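Local atomic coordinates of precorrin-6y methyltransferase/putative decarboxylase (Methanothermobacter thermautotrophicus, PDB entry 1L3I), a protein that probably catalyses the S-adenosylmethionine-dependent methylation of cobalt-precorrin-6B at C-15 and its decarboxylation at C-12 to give cobalt-precorrin-7, in anaerobic cobalamin biosynthesis. Residues Leu95-Val106 against Ile120-Ile131. Residues are numbered along the deposited sequence; the frame is centred on the assembly and turned at random.
Sequences LCKIPDIDIAVV and IKDKLKPGGRII
Strands 101-106 and 128-134, neighbouring parallel strands of the Rossmann-like methyltransferase sheet, pair side by side here; Ala104 N bonds to Arg129 O at 2.9 Å and Ala104 O accepts Ile131 N. Val106 N to Ile131 O carries the pairing on, and Asp102 O takes Arg129 N at the other end. The connection is a beta-alpha-beta crossover, and helix 113-122 packs over the Ala104 face with Ile120: Ile120 CG2 sits 3.5 Å from Ala104 CB and also meets Ile101 CD1, while Ile120 CD1 reaches Val106 CG2. Beyond the helix, Leu124 pairs briefly with Ile101, whose N and O bind Lys123 O and Lys125 N, before a type II turn from Lys125 to Gly128 leads into the second strand. Lys123, bent at chi3 (61°), folds its ammonium back toward the end of helix 91-95, where NZ lies in the carbonyl plane of Leu95 O, on a lone pair at 3.2 Å; its approach to Ile98 O in the following loop is too close to trust in detail. At the turn, Arg129 grips Gly127 O side-on with NE (3.1 Å) and NH2, in the guanidinium plane, while Asp102 O, offset toward the rim, and Ile103 CG1 lie over one face; NH1 goes on to Ala29 O. Asp102 OD2 is bonded to Val36 N on the next strand and forms a long 3.8 Å salt bridge with Lys125 NZ. A water donates to both Asp102 OD1 and Pro126 O, tying carboxylate to turn.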
loop_
_atom_site.group_PDB
_atom_site.type_symbol
_atom_site.label_atom_id
_atom_site.label_comp_id
_atom_site.label_asym_id
_atom_site.label_seq_id
_atom_site.Cartn_x
_atom_site.Cartn_y
_atom_site.Cartn_z
ATOM N N LEU A 95 4.874 31.828 -14.826
ATOM C CA LEU A 95 6.204 31.542 -14.275
ATOM C C LEU A 95 7.264 32.524 -14.758
ATOM O O LEU A 95 8.191 32.842 -14.020
ATOM C CB LEU A 95 6.644 30.112 -14.611
ATOM C CG LEU A 95 6.111 28.968 -13.753
ATOM C CD1 LEU A 95 6.410 27.668 -14.464
ATOM C CD2 LEU A 95 6.731 28.998 -12.354
ATOM N N CYS A 96 7.111 33.012 -15.985
ATOM C CA CYS A 96 8.059 33.963 -16.557
ATOM C C CYS A 96 8.016 35.359 -15.917
ATOM O O CYS A 96 8.981 36.118 -16.033
ATOM C CB CYS A 96 7.839 34.105 -18.062
ATOM S SG CYS A 96 8.355 32.719 -19.062
ATOM N N LYS A 97 6.911 35.687 -15.243
ATOM C CA LYS A 97 6.749 36.995 -14.608
ATOM C C LYS A 97 7.256 37.094 -13.169
ATOM O O LYS A 97 7.403 38.197 -12.629
ATOM C CB LYS A 97 5.285 37.411 -14.621
ATOM C CG LYS A 97 4.619 37.375 -15.973
ATOM C CD LYS A 97 3.183 37.854 -15.836
ATOM C CE LYS A 97 2.405 37.704 -17.139
ATOM N NZ LYS A 97 1.086 38.392 -17.033
ATOM N N ILE A 98 7.527 35.957 -12.545
ATOM C CA ILE A 98 7.969 35.959 -11.159
ATOM C C ILE A 98 9.498 35.964 -11.020
ATOM O O ILE A 98 10.219 35.724 -11.979
ATOM C CB ILE A 98 7.351 34.755 -10.378
ATOM C CG1 ILE A 98 7.985 33.434 -10.798
ATOM C CG2 ILE A 98 5.867 34.675 -10.647
ATOM C CD1 ILE A 98 7.568 32.254 -9.929
ATOM N N PRO A 99 10.002 36.363 -9.844
ATOM C CA PRO A 99 11.455 36.377 -9.647
ATOM C C PRO A 99 11.985 34.960 -9.472
ATOM O O PRO A 99 11.237 33.988 -9.617
ATOM C CB PRO A 99 11.618 37.208 -8.374
ATOM C CG PRO A 99 10.341 37.011 -7.650
ATOM C CD PRO A 99 9.321 37.080 -8.756
ATOM N N ASP A 100 13.269 34.830 -9.158
ATOM C CA ASP A 100 13.840 33.502 -8.954
ATOM C C ASP A 100 13.266 32.856 -7.699
ATOM O O ASP A 100 12.908 33.550 -6.739
ATOM C CB ASP A 100 15.373 33.563 -8.899
ATOM C CG ASP A 100 16.003 33.816 -10.265
ATOM O OD1 ASP A 100 15.325 33.674 -11.314
ATOM O OD2 ASP A 100 17.206 34.158 -10.285
ATOM N N ILE A 101 13.221 31.529 -7.699
ATOM C CA ILE A 101 12.641 30.776 -6.594
ATOM C C ILE A 101 13.579 29.815 -5.880
ATOM O O ILE A 101 14.503 29.264 -6.467
ATOM C CB ILE A 101 11.434 29.946 -7.095
ATOM C CG1 ILE A 101 11.901 29.058 -8.262
ATOM C CG2 ILE A 101 10.284 30.874 -7.515
ATOM C CD1 ILE A 101 10.863 28.171 -8.830
ATOM N N ASP A 102 13.290 29.586 -4.612
ATOM C CA ASP A 102 14.060 28.676 -3.784
ATOM C C ASP A 102 13.331 27.339 -3.740
ATOM O O ASP A 102 13.962 26.286 -3.634
ATOM C CB ASP A 102 14.179 29.232 -2.375
ATOM C CG ASP A 102 14.944 30.538 -2.333
ATOM O OD1 ASP A 102 16.167 30.505 -2.603
ATOM O OD2 ASP A 102 14.331 31.596 -2.059
ATOM N N ILE A 103 12.001 27.400 -3.813
ATOM C CA ILE A 103 11.158 26.221 -3.764
ATOM C C ILE A 103 10.108 26.264 -4.871
ATOM O O ILE A 103 9.467 27.290 -5.101
ATOM C CB ILE A 103 10.421 26.122 -2.407
ATOM C CG1 ILE A 103 11.418 26.033 -1.255
ATOM C CG2 ILE A 103 9.477 24.932 -2.384
ATOM C CD1 ILE A 103 10.783 26.278 0.094
ATOM N N ALA A 104 9.926 25.141 -5.547
ATOM C CA ALA A 104 8.930 25.020 -6.596
ATOM C C ALA A 104 8.164 23.704 -6.411
ATOM O O ALA A 104 8.753 22.613 -6.425
ATOM C CB ALA A 104 9.589 25.046 -7.964
ATOM N N VAL A 105 6.859 23.820 -6.181
ATOM C CA VAL A 105 5.977 22.661 -6.029
ATOM C C VAL A 105 5.023 22.666 -7.221
ATOM O O VAL A 105 4.326 23.666 -7.484
ATOM C CB VAL A 105 5.151 22.714 -4.729
ATOM C CG1 VAL A 105 4.159 21.519 -4.670
ATOM C CG2 VAL A 105 6.097 22.732 -3.521
ATOM N N VAL A 106 5.037 21.586 -7.986
ATOM C CA VAL A 106 4.156 21.491 -9.135
ATOM C C VAL A 106 2.987 20.600 -8.747
ATOM O O VAL A 106 3.121 19.376 -8.723
ATOM C CB VAL A 106 4.883 20.916 -10.375
ATOM C CG1 VAL A 106 3.973 21.002 -11.596
ATOM C CG2 VAL A 106 6.168 21.682 -10.618
ATOM N N ILE A 120 11.104 26.271 -14.661
ATOM C CA ILE A 120 11.448 26.291 -13.236
ATOM C C ILE A 120 12.964 26.141 -13.089
ATOM O O ILE A 120 13.565 26.767 -12.235
ATOM C CB ILE A 120 10.716 25.177 -12.404
ATOM C CG1 ILE A 120 9.227 25.512 -12.230
ATOM C CG2 ILE A 120 11.369 25.031 -11.027
ATOM C CD1 ILE A 120 8.421 24.441 -11.521
ATOM N N LYS A 121 13.585 25.324 -13.934
ATOM C CA LYS A 121 15.031 25.167 -13.845
ATOM C C LYS A 121 15.665 26.546 -14.067
ATOM O O LYS A 121 16.379 27.015 -13.198
ATOM C CB LYS A 121 15.585 24.160 -14.856
ATOM C CG LYS A 121 17.068 23.936 -14.679
ATOM C CD LYS A 121 17.669 23.207 -15.855
ATOM C CE LYS A 121 19.199 23.142 -15.708
ATOM N NZ LYS A 121 19.834 22.317 -16.800
ATOM N N ASP A 122 15.292 27.232 -15.161
ATOM C CA ASP A 122 15.812 28.579 -15.528
ATOM C C ASP A 122 15.713 29.673 -14.444
ATOM O O ASP A 122 16.372 30.715 -14.557
ATOM C CB ASP A 122 15.104 29.159 -16.776
ATOM C CG ASP A 122 15.454 28.442 -18.087
ATOM O OD1 ASP A 122 15.959 27.310 -18.131
ATOM O OD2 ASP A 122 15.144 29.024 -19.134
ATOM N N LYS A 123 14.879 29.451 -13.426
ATOM C CA LYS A 123 14.702 30.439 -12.365
ATOM C C LYS A 123 15.019 29.922 -10.978
ATOM O O LYS A 123 14.728 30.609 -9.990
ATOM C CB LYS A 123 13.248 30.903 -12.330
ATOM C CG LYS A 123 12.553 30.984 -13.670
ATOM C CD LYS A 123 11.382 31.948 -13.583
ATOM C CE LYS A 123 11.865 33.344 -13.211
ATOM N NZ LYS A 123 10.993 34.324 -13.883
ATOM N N LEU A 124 15.546 28.702 -10.889
ATOM C CA LEU A 124 15.830 28.100 -9.582
ATOM C C LEU A 124 17.111 28.625 -8.932
ATOM O O LEU A 124 18.176 28.564 -9.521
ATOM C CB LEU A 124 15.852 26.555 -9.679
ATOM C CG LEU A 124 15.780 25.727 -8.375
ATOM C CD1 LEU A 124 14.452 25.928 -7.676
ATOM C CD2 LEU A 124 16.009 24.243 -8.655
ATOM N N LYS A 125 16.981 29.191 -7.739
ATOM C CA LYS A 125 18.132 29.691 -7.020
ATOM C C LYS A 125 19.022 28.503 -6.582
ATOM O O LYS A 125 18.570 27.350 -6.526
ATOM C CB LYS A 125 17.687 30.483 -5.796
ATOM C CG LYS A 125 17.272 31.891 -6.088
ATOM C CD LYS A 125 16.789 32.547 -4.817
ATOM C CE LYS A 125 16.431 34.007 -5.068
ATOM N NZ LYS A 125 15.616 34.587 -3.945
ATOM N N PRO A 126 20.319 28.759 -6.327
ATOM C CA PRO A 126 21.186 27.659 -5.905
ATOM C C PRO A 126 20.635 27.024 -4.642
ATOM O O PRO A 126 20.149 27.716 -3.750
ATOM C CB PRO A 126 22.520 28.357 -5.653
ATOM C CG PRO A 126 22.510 29.448 -6.700
ATOM C CD PRO A 126 21.102 29.993 -6.561
ATOM N N GLY A 127 20.685 25.704 -4.580
ATOM C CA GLY A 127 20.177 25.020 -3.406
ATOM C C GLY A 127 18.653 24.936 -3.383
ATOM O O GLY A 127 18.059 24.603 -2.358
ATOM N N GLY A 128 18.025 25.308 -4.498
ATOM C CA GLY A 128 16.576 25.259 -4.619
ATOM C C GLY A 128 16.050 23.832 -4.729
ATOM O O GLY A 128 16.760 22.923 -5.151
ATOM N N ARG A 129 14.786 23.645 -4.365
ATOM C CA ARG A 129 14.152 22.339 -4.396
ATOM C C ARG A 129 12.927 22.340 -5.291
ATOM O O ARG A 129 12.150 23.287 -5.286
ATOM C CB ARG A 129 13.722 21.946 -2.978
ATOM C CG ARG A 129 14.856 21.664 -1.986
ATOM C CD ARG A 129 14.749 22.544 -0.746
ATOM N NE ARG A 129 15.417 23.823 -0.946
ATOM C CZ ARG A 129 15.126 24.956 -0.307
ATOM N NH1 ARG A 129 14.156 25.010 0.600
ATOM N NH2 ARG A 129 15.821 26.047 -0.573
ATOM N N ILE A 130 12.764 21.269 -6.064
ATOM C CA ILE A 130 11.604 21.103 -6.934
ATOM C C ILE A 130 10.903 19.821 -6.479
ATOM O O ILE A 130 11.551 18.810 -6.219
ATOM C CB ILE A 130 11.995 20.937 -8.421
ATOM C CG1 ILE A 130 12.845 22.128 -8.898
ATOM C CG2 ILE A 130 10.740 20.767 -9.280
ATOM C CD1 ILE A 130 13.315 21.978 -10.327
ATOM N N ILE A 131 9.579 19.878 -6.344
ATOM C CA ILE A 131 8.780 18.724 -5.926
ATOM C C ILE A 131 7.539 18.660 -6.803
ATOM O O ILE A 131 6.792 19.620 -6.906
ATOM C CB ILE A 131 8.358 18.831 -4.428
ATOM C CG1 ILE A 131 9.596 18.878 -3.530
ATOM C CG2 ILE A 131 7.475 17.637 -4.034
ATOM C CD1 ILE A 131 9.458 19.811 -2.388
HETATM O O HOH W 1 17.453 27.969 -3.048
#